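Local coordinates for protein PTS-dependent dihydroxyacetone kinase, ADP-binding subunit dhaL (Lactococcus lactis subsp. lactis, PDB 3CR3) that carries ADP that DhaM phosphorylates to ATP, and passes that phosphoryl group to dihydroxyacetone bound to DhaK in magnesium-dependent glycerol breakdown, at residues A106-I111 with T123-W128. Sequence-based numbering, arbitrary orientation.
With ADP (adenosine-5'-diphosphate), chain G.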
ATOM      1  N   ALA A 106      17.158 -28.694  14.417  1.00 17.31           N
ATOM      2  CA  ALA A 106      17.496 -28.008  13.166  1.00 16.98           C
ATOM      3  C   ALA A 106      16.254 -27.309  12.605  1.00 16.17           C
ATOM      4  O   ALA A 106      16.304 -26.134  12.296  1.00 15.92           O
ATOM      5  CB  ALA A 106      18.080 -28.980  12.144  1.00 16.54           C
ATOM      6  N   GLY A 107      15.144 -28.037  12.503  1.00 16.18           N
ATOM      7  CA  GLY A 107      13.890 -27.487  11.947  1.00 15.42           C
ATOM      8  C   GLY A 107      13.369 -26.281  12.721  1.00 15.15           C
ATOM      9  O   GLY A 107      13.012 -25.269  12.130  1.00 14.16           O
ATOM     10  N   LEU A 108      13.346 -26.387  14.051  1.00 14.83           N
ATOM     11  CA  LEU A 108      12.858 -25.295  14.917  1.00 14.83           C
ATOM     12  C   LEU A 108      13.696 -24.035  14.766  1.00 15.15           C
ATOM     13  O   LEU A 108      13.165 -22.941  14.593  1.00 14.75           O
ATOM     14  CB  LEU A 108      12.826 -25.738  16.388  1.00 14.39           C
ATOM     15  CG  LEU A 108      12.582 -24.701  17.499  1.00 14.62           C
ATOM     16  CD1 LEU A 108      11.191 -24.052  17.414  1.00 11.93           C
ATOM     17  CD2 LEU A 108      12.788 -25.364  18.856  1.00 14.34           C
ATOM     18  N   GLU A 109      15.014 -24.211  14.816  1.00 16.06           N
ATOM     19  CA  GLU A 109      15.974 -23.123  14.679  1.00 16.79           C
ATOM     20  C   GLU A 109      15.738 -22.390  13.355  1.00 15.95           C
ATOM     21  O   GLU A 109      15.735 -21.157  13.305  1.00 15.57           O
ATOM     22  CB  GLU A 109      17.400 -23.695  14.754  1.00 16.65           C
ATOM     23  CG  GLU A 109      18.510 -22.661  14.704  1.00 18.66           C
ATOM     24  CD  GLU A 109      19.894 -23.282  14.548  1.00 19.56           C
ATOM     25  OE1 GLU A 109      20.043 -24.261  13.772  1.00 23.33           O
ATOM     26  OE2 GLU A 109      20.838 -22.787  15.201  1.00 24.07           O
ATOM     27  N   ALA A 110      15.529 -23.162  12.290  1.00 15.34           N
ATOM     28  CA  ALA A 110      15.264 -22.605  10.967  1.00 15.00           C
ATOM     29  C   ALA A 110      13.917 -21.871  10.863  1.00 15.13           C
ATOM     30  O   ALA A 110      13.837 -20.835  10.202  1.00 15.87           O
ATOM     31  CB  ALA A 110      15.360 -23.699   9.904  1.00 14.87           C
ATOM     32  N   ILE A 111      12.865 -22.400  11.492  1.00 14.60           N
ATOM     33  CA  ILE A 111      11.553 -21.721  11.478  1.00 14.32           C
ATOM     34  C   ILE A 111      11.650 -20.407  12.240  1.00 15.06           C
ATOM     35  O   ILE A 111      11.101 -19.383  11.817  1.00 14.79           O
ATOM     36  CB  ILE A 111      10.403 -22.601  12.078  1.00 14.19           C
ATOM     37  CG1 ILE A 111      10.200 -23.880  11.272  1.00 13.02           C
ATOM     38  CG2 ILE A 111       9.049 -21.838  12.120  1.00 14.19           C
ATOM     39  CD1 ILE A 111       9.363 -24.915  12.018  1.00 13.37           C
ATOM     40  N   THR A 123       2.229 -19.604  17.117  1.00 15.97           N
ATOM     41  CA  THR A 123       2.560 -20.165  15.803  1.00 15.07           C
ATOM     42  C   THR A 123       3.048 -21.602  16.002  1.00 15.84           C
ATOM     43  O   THR A 123       3.212 -22.045  17.142  1.00 14.36           O
ATOM     44  CB  THR A 123       3.683 -19.394  15.093  1.00 14.87           C
ATOM     45  OG1 THR A 123       4.923 -19.636  15.770  1.00 13.93           O
ATOM     46  CG2 THR A 123       3.408 -17.889  15.016  1.00 11.51           C
HETATM   47  N   MSE A 124       3.323 -22.289  14.885  1.00 15.46           N
HETATM   48  CA  MSE A 124       3.900 -23.638  14.875  1.00 16.99           C
HETATM   49  C   MSE A 124       5.191 -23.752  15.689  1.00 14.85           C
HETATM   50  O   MSE A 124       5.514 -24.813  16.144  1.00 14.80           O
HETATM   51  CB  MSE A 124       4.156 -24.101  13.440  1.00 15.11           C
HETATM   52  CG  MSE A 124       5.270 -23.311  12.723  1.00 18.79           C
HETATM   53 SE   MSE A 124       5.470 -23.858  10.833  1.00 25.61          SE
HETATM   54  CE  MSE A 124       6.260 -25.536  11.077  1.00 23.25           C
ATOM     55  N   VAL A 125       5.932 -22.659  15.828  1.00 14.74           N
ATOM     56  CA  VAL A 125       7.105 -22.588  16.717  1.00 14.50           C
ATOM     57  C   VAL A 125       6.789 -23.151  18.117  1.00 14.37           C
ATOM     58  O   VAL A 125       7.615 -23.827  18.734  1.00 14.27           O
ATOM     59  CB  VAL A 125       7.635 -21.121  16.815  1.00 14.70           C
ATOM     60  CG1 VAL A 125       8.600 -20.940  17.981  1.00 15.35           C
ATOM     61  CG2 VAL A 125       8.316 -20.702  15.507  1.00 13.89           C
ATOM     62  N   ASP A 126       5.572 -22.906  18.587  1.00 14.33           N
ATOM     63  CA  ASP A 126       5.165 -23.337  19.932  1.00 14.53           C
ATOM     64  C   ASP A 126       5.168 -24.853  20.065  1.00 13.86           C
ATOM     65  O   ASP A 126       5.613 -25.390  21.070  1.00 13.62           O
ATOM     66  CB  ASP A 126       3.786 -22.785  20.270  1.00 14.31           C
ATOM     67  CG  ASP A 126       3.712 -21.292  20.130  1.00 15.89           C
ATOM     68  OD1 ASP A 126       4.769 -20.626  20.195  1.00 17.09           O
ATOM     69  OD2 ASP A 126       2.594 -20.778  19.939  1.00 15.52           O
ATOM     70  N   ILE A 127       4.692 -25.549  19.032  1.00 12.87           N
ATOM     71  CA  ILE A 127       4.624 -26.987  19.110  1.00 12.39           C
ATOM     72  C   ILE A 127       5.970 -27.631  18.749  1.00 12.95           C
ATOM     73  O   ILE A 127       6.330 -28.664  19.329  1.00 12.90           O
ATOM     74  CB  ILE A 127       3.397 -27.577  18.329  1.00 12.47           C
ATOM     75  CG1 ILE A 127       3.160 -29.051  18.698  1.00 13.22           C
ATOM     76  CG2 ILE A 127       3.558 -27.388  16.838  1.00 12.64           C
ATOM     77  CD1 ILE A 127       1.722 -29.541  18.461  1.00 11.91           C
ATOM     78  N   TRP A 128       6.717 -27.017  17.823  1.00 12.61           N
ATOM     79  CA  TRP A 128       8.057 -27.506  17.490  1.00 12.69           C
ATOM     80  C   TRP A 128       8.912 -27.496  18.753  1.00 12.96           C
ATOM     81  O   TRP A 128       9.596 -28.478  19.053  1.00 13.53           O
ATOM     82  CB  TRP A 128       8.707 -26.679  16.357  1.00 12.13           C
ATOM     83  CG  TRP A 128       8.278 -27.107  14.972  1.00 11.72           C
ATOM     84  CD1 TRP A 128       7.081 -26.834  14.350  1.00 11.45           C
ATOM     85  CD2 TRP A 128       9.046 -27.873  14.033  1.00 11.08           C
ATOM     86  NE1 TRP A 128       7.053 -27.414  13.087  1.00  9.69           N
ATOM     87  CE2 TRP A 128       8.244 -28.057  12.875  1.00 12.25           C
ATOM     88  CE3 TRP A 128      10.320 -28.445  14.065  1.00 13.07           C
ATOM     89  CZ2 TRP A 128       8.698 -28.765  11.754  1.00 11.46           C
ATOM     90  CZ3 TRP A 128      10.751 -29.169  12.966  1.00 11.80           C
ATOM     91  CH2 TRP A 128       9.943 -29.316  11.825  1.00 12.70           C
TER
HETATM   92  PB  ADP G1211      -0.669 -17.555   5.309  1.00 15.60           P
HETATM   93  O1B ADP G1211      -1.968 -17.729   4.589  1.00 15.51           O
HETATM   94  O2B ADP G1211       0.355 -16.832   4.503  1.00 13.87           O
HETATM   95  O3B ADP G1211      -0.825 -17.003   6.727  1.00 14.19           O
HETATM   96  PA  ADP G1211      -0.868 -20.381   5.947  1.00 14.17           P
HETATM   97  O1A ADP G1211      -2.309 -20.096   6.201  1.00 13.91           O
HETATM   98  O2A ADP G1211      -0.565 -21.502   4.980  1.00 16.69           O
HETATM   99  O3A ADP G1211      -0.065 -19.050   5.481  1.00 14.44           O
HETATM  100  O5' ADP G1211      -0.124 -20.702   7.343  1.00 15.92           O
HETATM  101  C5' ADP G1211      -0.483 -20.000   8.538  1.00 15.07           C
HETATM  102  C4' ADP G1211       0.405 -20.518   9.650  1.00 14.79           C
HETATM  103  O4' ADP G1211       1.775 -20.148   9.450  1.00 16.42           O
HETATM  104  C3' ADP G1211       0.036 -19.957  11.012  1.00 14.89           C
HETATM  105  O3' ADP G1211      -0.996 -20.763  11.583  1.00 14.91           O
HETATM  106  C2' ADP G1211       1.346 -20.023  11.795  1.00 14.36           C
HETATM  107  O2' ADP G1211       1.495 -21.238  12.532  1.00 10.96           O
HETATM  108  C1' ADP G1211       2.420 -20.039  10.715  1.00 17.13           C
HETATM  109  N9  ADP G1211       3.159 -18.764  10.730  1.00 18.66           N
HETATM  110  C8  ADP G1211       2.736 -17.628  10.132  1.00 18.23           C
HETATM  111  N7  ADP G1211       3.627 -16.644  10.321  1.00 17.35           N
HETATM  112  C5  ADP G1211       4.631 -17.153  11.061  1.00 17.86           C
HETATM  113  C6  ADP G1211       5.892 -16.635  11.623  1.00 16.54           C
HETATM  114  N6  ADP G1211       6.237 -15.354  11.389  1.00 17.11           N
HETATM  115  N1  ADP G1211       6.668 -17.483  12.334  1.00 17.92           N
HETATM  116  C2  ADP G1211       6.329 -18.771  12.544  1.00 17.00           C
HETATM  117  N3  ADP G1211       5.199 -19.299  12.070  1.00 16.87           N
HETATM  118  C4  ADP G1211       4.325 -18.550  11.339  1.00 17.73           C
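Ile111 CD1 sits over one face of the Trp128 indole, 3.5 Å from the centroid of the five-membered ring and 10° off its normal, which defines a CH-pi contact rather than an edge approach. The two side chains cross at about a right angle, and the methyl CD1 is the atom that meets the ring. The Ile111 and Val125 side chains slide past each other in opposite directions, and with Ile111 CG2 anti to the backbone N that methyl lies 3.6 Å from Val125 CG2. The six-membered ring reaches helix 100-115 at Gly107: Trp128 CZ3 lies 3.7 Å from Gly107 CA, and a CB there would clash with the ring. Leu108 packs beside the ring's stem, its CD1 3.8 Å from Trp128 CB and also against Val125. No hydrogen bond links the segments. The contact joins helix 100-115 to the first turn of helix 125-136 in the mainly helical DhaL fold, next to the nucleotide pocket. An alanine in place of Trp128 would probably open a gap beneath Ile111 CD1 and beside Gly107, and leave Ser180 OG without its indole N-H partner. Phe184, meeting the indole edge-to-face, and Ser180 both come from helix 175-191. Thr123 and Asp126 form a capping box at the turn leading into helix 125-136: Val125 N donates to Thr123 OG1 (3.2 Å), while the return bond from Thr123 N to Asp126 OD2 is weak. Within this turn, Met124, a selenomethionine, gives its backbone N-H to the ribose O2' of ADP at 3.2 Å and 146°, and Thr123 CB lies 3.4 Å from adenine N3 of ADP.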